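Side-chain contacts in RTX-adhesin (Marinomonas primoryensis, PDB 5IRB), which binds its Antarctic bacterium to diatoms and ice as a very large calcium-binding adhesin, of which this chain is one piece: residues T210-G215 / S294-G299; D252-E257 / Y263-D268. All blocks are in the same frame, centred on the assembly; numbering follows the deposited sequence.

Interaction 1 of 2, residues T210-G215 / S294-G299. With CA (calcium ion), chain D.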
ATOM      1  N   THR A 210      -7.429   8.543  20.364  1.00 38.52           N
ATOM      2  CA  THR A 210      -6.525   9.521  20.954  1.00 38.37           C
ATOM      3  C   THR A 210      -6.867   9.898  22.397  1.00 39.57           C
ATOM      4  O   THR A 210      -6.393  10.912  22.891  1.00 39.64           O
ATOM      5  CB  THR A 210      -6.485  10.803  20.131  1.00 38.56           C
ATOM      6  OG1 THR A 210      -7.790  11.388  20.122  1.00 40.29           O
ATOM      7  CG2 THR A 210      -6.020  10.523  18.690  1.00 38.20           C
ATOM      8  N   SER A 211      -7.689   9.119  23.085  1.00 41.39           N
ATOM      9  CA  SER A 211      -7.821   9.366  24.517  1.00 42.42           C
ATOM     10  C   SER A 211      -8.203   8.135  25.293  1.00 43.65           C
ATOM     11  O   SER A 211      -8.912   7.254  24.797  1.00 44.79           O
ATOM     12  CB  SER A 211      -8.840  10.476  24.810  1.00 43.79           C
ATOM     13  OG  SER A 211     -10.150  10.099  24.448  1.00 44.71           O
ATOM     14  N   ALA A 212      -7.692   8.095  26.517  1.00 43.94           N
ATOM     15  CA  ALA A 212      -8.058   7.111  27.513  1.00 42.52           C
ATOM     16  C   ALA A 212      -9.090   7.741  28.445  1.00 41.71           C
ATOM     17  O   ALA A 212      -9.207   8.964  28.498  1.00 41.63           O
ATOM     18  CB  ALA A 212      -6.831   6.636  28.285  1.00 41.47           C
ATOM     19  N   ASP A 213      -9.859   6.906  29.141  1.00 40.75           N
ATOM     20  CA  ASP A 213     -11.043   7.354  29.868  1.00 41.76           C
ATOM     21  C   ASP A 213     -10.872   7.262  31.390  1.00 39.41           C
ATOM     22  O   ASP A 213     -10.539   6.211  31.920  1.00 39.14           O
ATOM     23  CB  ASP A 213     -12.262   6.540  29.439  1.00 43.17           C
ATOM     24  CG  ASP A 213     -12.599   6.746  27.977  1.00 45.76           C
ATOM     25  OD1 ASP A 213     -12.559   7.914  27.527  1.00 47.13           O
ATOM     26  OD2 ASP A 213     -12.859   5.747  27.274  1.00 47.49           O
ATOM     27  N   ALA A 214     -11.078   8.382  32.068  1.00 38.35           N
ATOM     28  CA  ALA A 214     -11.022   8.424  33.526  1.00 37.41           C
ATOM     29  C   ALA A 214     -12.171   7.606  34.113  1.00 36.62           C
ATOM     30  O   ALA A 214     -13.238   7.497  33.501  1.00 38.34           O
ATOM     31  CB  ALA A 214     -11.080   9.856  34.023  1.00 37.36           C
ATOM     32  N   GLY A 215     -11.930   6.988  35.261  1.00 35.93           N
ATOM     33  CA  GLY A 215     -12.981   6.331  36.020  1.00 35.91           C
ATOM     34  C   GLY A 215     -13.394   7.156  37.227  1.00 36.00           C
ATOM     35  O   GLY A 215     -13.565   8.376  37.141  1.00 36.31           O
ATOM     36  N   SER A 294      -3.950   5.698  34.576  1.00 35.53           N
ATOM     37  CA  SER A 294      -4.342   4.566  33.755  1.00 35.43           C
ATOM     38  C   SER A 294      -3.947   4.711  32.280  1.00 35.95           C
ATOM     39  O   SER A 294      -3.482   5.749  31.831  1.00 36.07           O
ATOM     40  CB  SER A 294      -5.847   4.341  33.867  1.00 35.38           C
ATOM     41  OG  SER A 294      -6.262   4.205  35.236  1.00 35.72           O
ATOM     42  N   SER A 295      -4.142   3.636  31.535  1.00 35.83           N
ATOM     43  CA  SER A 295      -3.893   3.665  30.107  1.00 36.59           C
ATOM     44  C   SER A 295      -4.824   2.682  29.401  1.00 35.17           C
ATOM     45  O   SER A 295      -5.292   1.720  30.009  1.00 35.45           O
ATOM     46  CB  SER A 295      -2.411   3.375  29.851  1.00 37.52           C
ATOM     47  OG  SER A 295      -2.135   2.052  30.249  1.00 37.67           O
ATOM     48  N   ASP A 296      -5.152   2.974  28.142  1.00 35.69           N
ATOM     49  CA  ASP A 296      -5.892   2.034  27.300  1.00 35.44           C
ATOM     50  C   ASP A 296      -4.940   1.202  26.424  1.00 35.56           C
ATOM     51  O   ASP A 296      -3.720   1.381  26.481  1.00 35.97           O
ATOM     52  CB  ASP A 296      -6.973   2.777  26.477  1.00 35.81           C
ATOM     53  CG  ASP A 296      -6.397   3.735  25.407  1.00 36.06           C
ATOM     54  OD1 ASP A 296      -5.168   3.725  25.174  1.00 36.27           O
ATOM     55  OD2 ASP A 296      -7.197   4.488  24.792  1.00 34.65           O
ATOM     56  N   ALA A 297      -5.484   0.265  25.652  1.00 35.91           N
ATOM     57  CA  ALA A 297      -4.643  -0.625  24.852  1.00 36.74           C
ATOM     58  C   ALA A 297      -3.863   0.130  23.789  1.00 37.16           C
ATOM     59  O   ALA A 297      -2.764  -0.281  23.434  1.00 37.55           O
ATOM     60  CB  ALA A 297      -5.488  -1.747  24.189  1.00 37.37           C
ATOM     61  N   ALA A 298      -4.415   1.233  23.291  1.00 37.20           N
ATOM     62  CA  ALA A 298      -3.688   2.083  22.337  1.00 39.03           C
ATOM     63  C   ALA A 298      -2.484   2.783  22.931  1.00 38.89           C
ATOM     64  O   ALA A 298      -1.649   3.278  22.182  1.00 39.07           O
ATOM     65  CB  ALA A 298      -4.615   3.121  21.742  1.00 39.78           C
ATOM     66  N   GLY A 299      -2.388   2.829  24.261  1.00 38.17           N
ATOM     67  CA  GLY A 299      -1.241   3.448  24.903  1.00 38.34           C
ATOM     68  C   GLY A 299      -1.458   4.874  25.375  1.00 38.13           C
ATOM     69  O   GLY A 299      -0.518   5.512  25.855  1.00 38.27           O
TER
HETATM   70 CA    CA D 602      -9.224   5.005  24.111  1.00 34.81          CA
HETATM   71  O   HOH W   1     -10.124   4.732  26.454  1.00 26.52           O
HETATM   72  O   HOH W   2     -11.129   5.697  23.491  1.00 30.41           O
HETATM   73  O   HOH W   3      -9.832   2.738  24.151  1.00 43.69           O
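Asp296 lays its carboxylate beside the methyl of Ala212, with CB of Ala212 4.1 Å from CG of Asp296, while its OD2 binds a calcium ion. The Asp296 OD2–calcium distance is 2.2 Å, and from the other segment the backbone O of Ser211 binds the same ion at 2.4 Å. These two oxygens, Ser211 O and Asp296 OD2, stand 3.3 Å apart; they are neighbouring ligands, about a right angle apart at the calcium, which accounts for two acceptors so close. CG of Asp296 lies between its backbone N and carbonyl carbon (chi1 67°), which places OD2 at the calcium. Aspartate suits the place: OD2 ligates the metal while OD1 accepts a hydrogen bond from the backbone N of Asn300, just past the type I turn Asp296-Gly299, which a Gly299 N to Asp296 O bond closes. Alanine at 212 is small enough to sit close to the carboxylate. Three waters also bind the calcium; one donates a weak hydrogen bond to Asp213 OD2, making Asp213 a second-shell residue. With Asp209 this forms a calcium site at the linker between successive beta domains, consistent with a stiffened junction, where the link after strand 197-208 meets the turn after strand 287-295.

Interaction 2 of 2, residues D252-E257 / Y263-D268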
ATOM      1  N   ASP A 252      -2.791  -0.452  38.317  1.00 38.25           N
ATOM      2  CA  ASP A 252      -2.593   0.970  38.088  1.00 37.89           C
ATOM      3  C   ASP A 252      -1.968   1.642  39.315  1.00 38.99           C
ATOM      4  O   ASP A 252      -2.255   1.271  40.455  1.00 39.34           O
ATOM      5  CB  ASP A 252      -3.925   1.638  37.747  1.00 36.78           C
ATOM      6  CG  ASP A 252      -4.312   1.470  36.278  1.00 36.90           C
ATOM      7  OD1 ASP A 252      -3.530   0.850  35.522  1.00 37.28           O
ATOM      8  OD2 ASP A 252      -5.402   1.968  35.895  1.00 36.12           O
ATOM      9  N   THR A 253      -1.165   2.673  39.085  1.00 39.07           N
ATOM     10  CA  THR A 253      -0.508   3.372  40.186  1.00 39.50           C
ATOM     11  C   THR A 253      -1.455   4.370  40.821  1.00 38.42           C
ATOM     12  O   THR A 253      -2.141   5.114  40.112  1.00 37.24           O
ATOM     13  CB  THR A 253       0.760   4.094  39.716  1.00 40.73           C
ATOM     14  OG1 THR A 253       1.712   3.120  39.270  1.00 41.94           O
ATOM     15  CG2 THR A 253       1.377   4.918  40.866  1.00 42.48           C
ATOM     16  N   VAL A 254      -1.488   4.362  42.158  1.00 38.48           N
ATOM     17  CA  VAL A 254      -2.214   5.349  42.933  1.00 38.05           C
ATOM     18  C   VAL A 254      -1.201   6.250  43.633  1.00 39.10           C
ATOM     19  O   VAL A 254      -0.321   5.775  44.343  1.00 40.33           O
ATOM     20  CB  VAL A 254      -3.130   4.709  44.009  1.00 38.30           C
ATOM     21  CG1 VAL A 254      -4.069   5.758  44.560  1.00 37.56           C
ATOM     22  CG2 VAL A 254      -3.928   3.530  43.427  1.00 37.84           C
ATOM     23  N   THR A 255      -1.314   7.549  43.418  1.00 38.75           N
ATOM     24  CA  THR A 255      -0.349   8.486  43.971  1.00 40.07           C
ATOM     25  C   THR A 255      -1.062   9.453  44.887  1.00 39.69           C
ATOM     26  O   THR A 255      -2.083  10.013  44.506  1.00 38.07           O
ATOM     27  CB  THR A 255       0.384   9.246  42.862  1.00 40.80           C
ATOM     28  OG1 THR A 255       1.072   8.301  42.038  1.00 41.12           O
ATOM     29  CG2 THR A 255       1.399  10.240  43.452  1.00 43.11           C
ATOM     30  N   LEU A 256      -0.526   9.613  46.096  1.00 41.54           N
ATOM     31  CA  LEU A 256      -1.009  10.582  47.080  1.00 43.53           C
ATOM     32  C   LEU A 256       0.110  11.525  47.496  1.00 45.35           C
ATOM     33  O   LEU A 256       1.187  11.060  47.859  1.00 46.35           O
ATOM     34  CB  LEU A 256      -1.522   9.870  48.342  1.00 44.87           C
ATOM     35  CG  LEU A 256      -2.858   9.138  48.394  1.00 44.06           C
ATOM     36  CD1 LEU A 256      -2.858   7.951  47.488  1.00 43.37           C
ATOM     37  CD2 LEU A 256      -3.117   8.687  49.833  1.00 46.42           C
ATOM     38  N   GLU A 257      -0.125  12.834  47.425  1.00 46.81           N
ATOM     39  CA  GLU A 257       0.830  13.804  47.965  1.00 50.80           C
ATOM     40  C   GLU A 257       0.243  14.445  49.228  1.00 50.00           C
ATOM     41  O   GLU A 257      -0.777  15.142  49.192  1.00 47.47           O
ATOM     42  CB  GLU A 257       1.240  14.826  46.909  1.00 55.06           C
ATOM     43  CG  GLU A 257       2.053  14.147  45.788  1.00 60.51           C
ATOM     44  CD  GLU A 257       1.934  14.810  44.422  1.00 64.88           C
ATOM     45  OE1 GLU A 257       1.128  15.757  44.269  1.00 67.24           O
ATOM     46  OE2 GLU A 257       2.649  14.365  43.487  1.00 68.51           O
ATOM     47  N   TYR A 263       3.346   9.380  48.360  1.00 46.72           N
ATOM     48  CA  TYR A 263       3.063   7.996  48.728  1.00 46.50           C
ATOM     49  C   TYR A 263       2.466   7.291  47.508  1.00 44.26           C
ATOM     50  O   TYR A 263       1.651   7.885  46.805  1.00 42.39           O
ATOM     51  CB  TYR A 263       2.080   7.944  49.918  1.00 46.30           C
ATOM     52  CG  TYR A 263       2.643   8.437  51.244  1.00 47.74           C
ATOM     53  CD1 TYR A 263       2.566   9.785  51.603  1.00 47.95           C
ATOM     54  CD2 TYR A 263       3.240   7.557  52.141  1.00 49.29           C
ATOM     55  CE1 TYR A 263       3.080  10.239  52.815  1.00 49.79           C
ATOM     56  CE2 TYR A 263       3.754   7.999  53.348  1.00 51.71           C
ATOM     57  CZ  TYR A 263       3.666   9.336  53.683  1.00 51.70           C
ATOM     58  OH  TYR A 263       4.179   9.758  54.883  1.00 54.01           O
ATOM     59  N   THR A 264       2.836   6.033  47.265  1.00 44.53           N
ATOM     60  CA  THR A 264       2.265   5.301  46.132  1.00 43.58           C
ATOM     61  C   THR A 264       1.864   3.877  46.494  1.00 43.78           C
ATOM     62  O   THR A 264       2.417   3.269  47.409  1.00 45.72           O
ATOM     63  CB  THR A 264       3.247   5.196  44.925  1.00 44.22           C
ATOM     64  OG1 THR A 264       4.446   4.531  45.346  1.00 47.51           O
ATOM     65  CG2 THR A 264       3.580   6.579  44.316  1.00 43.91           C
ATOM     66  N   THR A 265       0.905   3.354  45.745  1.00 42.02           N
ATOM     67  CA  THR A 265       0.465   1.978  45.858  1.00 42.11           C
ATOM     68  C   THR A 265      -0.173   1.658  44.502  1.00 40.21           C
ATOM     69  O   THR A 265      -0.090   2.462  43.564  1.00 39.75           O
ATOM     70  CB  THR A 265      -0.529   1.748  47.055  1.00 42.78           C
ATOM     71  OG1 THR A 265      -0.773   0.347  47.225  1.00 44.44           O
ATOM     72  CG2 THR A 265      -1.870   2.447  46.819  1.00 41.28           C
ATOM     73  N   THR A 266      -0.811   0.499  44.402  1.00 39.89           N
ATOM     74  CA  THR A 266      -1.492   0.111  43.183  1.00 38.61           C
ATOM     75  C   THR A 266      -2.911  -0.333  43.484  1.00 37.73           C
ATOM     76  O   THR A 266      -3.245  -0.667  44.628  1.00 38.67           O
ATOM     77  CB  THR A 266      -0.745  -1.022  42.442  1.00 39.48           C
ATOM     78  OG1 THR A 266      -0.659  -2.157  43.310  1.00 41.58           O
ATOM     79  CG2 THR A 266       0.658  -0.582  42.073  1.00 40.42           C
ATOM     80  N   VAL A 267      -3.743  -0.300  42.452  1.00 36.09           N
ATOM     81  CA  VAL A 267      -5.123  -0.731  42.560  1.00 35.68           C
ATOM     82  C   VAL A 267      -5.146  -2.250  42.638  1.00 36.87           C
ATOM     83  O   VAL A 267      -4.428  -2.915  41.869  1.00 37.06           O
ATOM     84  CB  VAL A 267      -5.952  -0.251  41.337  1.00 34.35           C
ATOM     85  CG1 VAL A 267      -7.412  -0.688  41.463  1.00 34.40           C
ATOM     86  CG2 VAL A 267      -5.871   1.249  41.204  1.00 33.71           C
ATOM     87  N   ASP A 268      -5.987  -2.817  43.509  1.00 37.67           N
ATOM     88  CA  ASP A 268      -6.072  -4.273  43.574  1.00 39.14           C
ATOM     89  C   ASP A 268      -7.228  -4.784  42.719  1.00 38.50           C
ATOM     90  O   ASP A 268      -7.898  -3.986  42.063  1.00 38.09           O
ATOM     91  CB  ASP A 268      -6.177  -4.770  45.029  1.00 41.85           C
ATOM     92  CG  ASP A 268      -7.490  -4.386  45.737  1.00 42.86           C
ATOM     93  OD1 ASP A 268      -8.538  -4.148  45.102  1.00 42.19           O
ATOM     94  OD2 ASP A 268      -7.457  -4.332  46.990  1.00 45.90           O
TER
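Val254 and Val267 meet at about a right angle, their CG2 methyls 3.7 Å apart. In both valines CG2 lies beside the backbone N, with CG1 anti to it (chi1 -168° in Val254, -179° in Val267), and this brings the two CG2 methyls together. On the face that carries Val254, the CG2 methyl of Thr265 comes within 3.8 Å of CB of Val254, so a beta-branched threonine packs through its carbon branch, while its OG1 turns to the backbone O of Ser274. Leu256 and Tyr263 continue this face. Their CB atoms are 4.4 Å apart, but the tyrosine ring leads away from the leucine, with Leu256 O at its edge near the ring plane, and its hydroxyl is bonded to Asp281 and to the backbone N of Ala278. Trp273, Val292 and Val239 are among the residues that pack against this apolar side.

The other face carries threonines. Thr255 and Thr264 lie side by side and point the same way, OG1 of Thr255 3.8 Å from CG2 of Thr264; Thr253 and Thr266 form the next non-hydrogen-bonded pair. Between the two faces, the antiparallel backbones are joined at the hydrogen-bonded pairs Val254–Thr265 and Leu256–Tyr263. The bond from Val254 N to Thr265 O is 2.7 Å and nearly straight, although the donor sits above the carbonyl plane, and the return bond from Thr265 N to Val254 O measures 3.1 Å. A further bond, Val267 N to Asp252 O, extends the pairing beyond the strands.

The chemistry is thus two-sided: valine, leucine and threonine carbons pack the largely apolar, more buried face, threonines suit the more exposed one, and the hydrogen bonds across the two strands all run between backbone groups.

In the fold
Interaction 2 lies in the last of the chain's three similar five-stranded sheets, and interaction 1 touches that sheet through strand 287-295; their centres are about 17 Å apart. Strands 287-295 and 253-258 are neighbours in the sheet, and the hairpin of interaction 2 falls within the loop that interaction 1 closes along the chain. A direct link joins them: Ser294 OG and Asp252 OD2 are 2.5 Å apart, a probable hydrogen bond. Strand 287-295 thus flanks the hairpin and leads, just past its end, to the calcium ligand Asp296. The side chain of Asp252 is about 10 Å from that of Asp296; the protein ligands of that calcium are Asp209, Ser211 and Asp296, none of them in the hairpin.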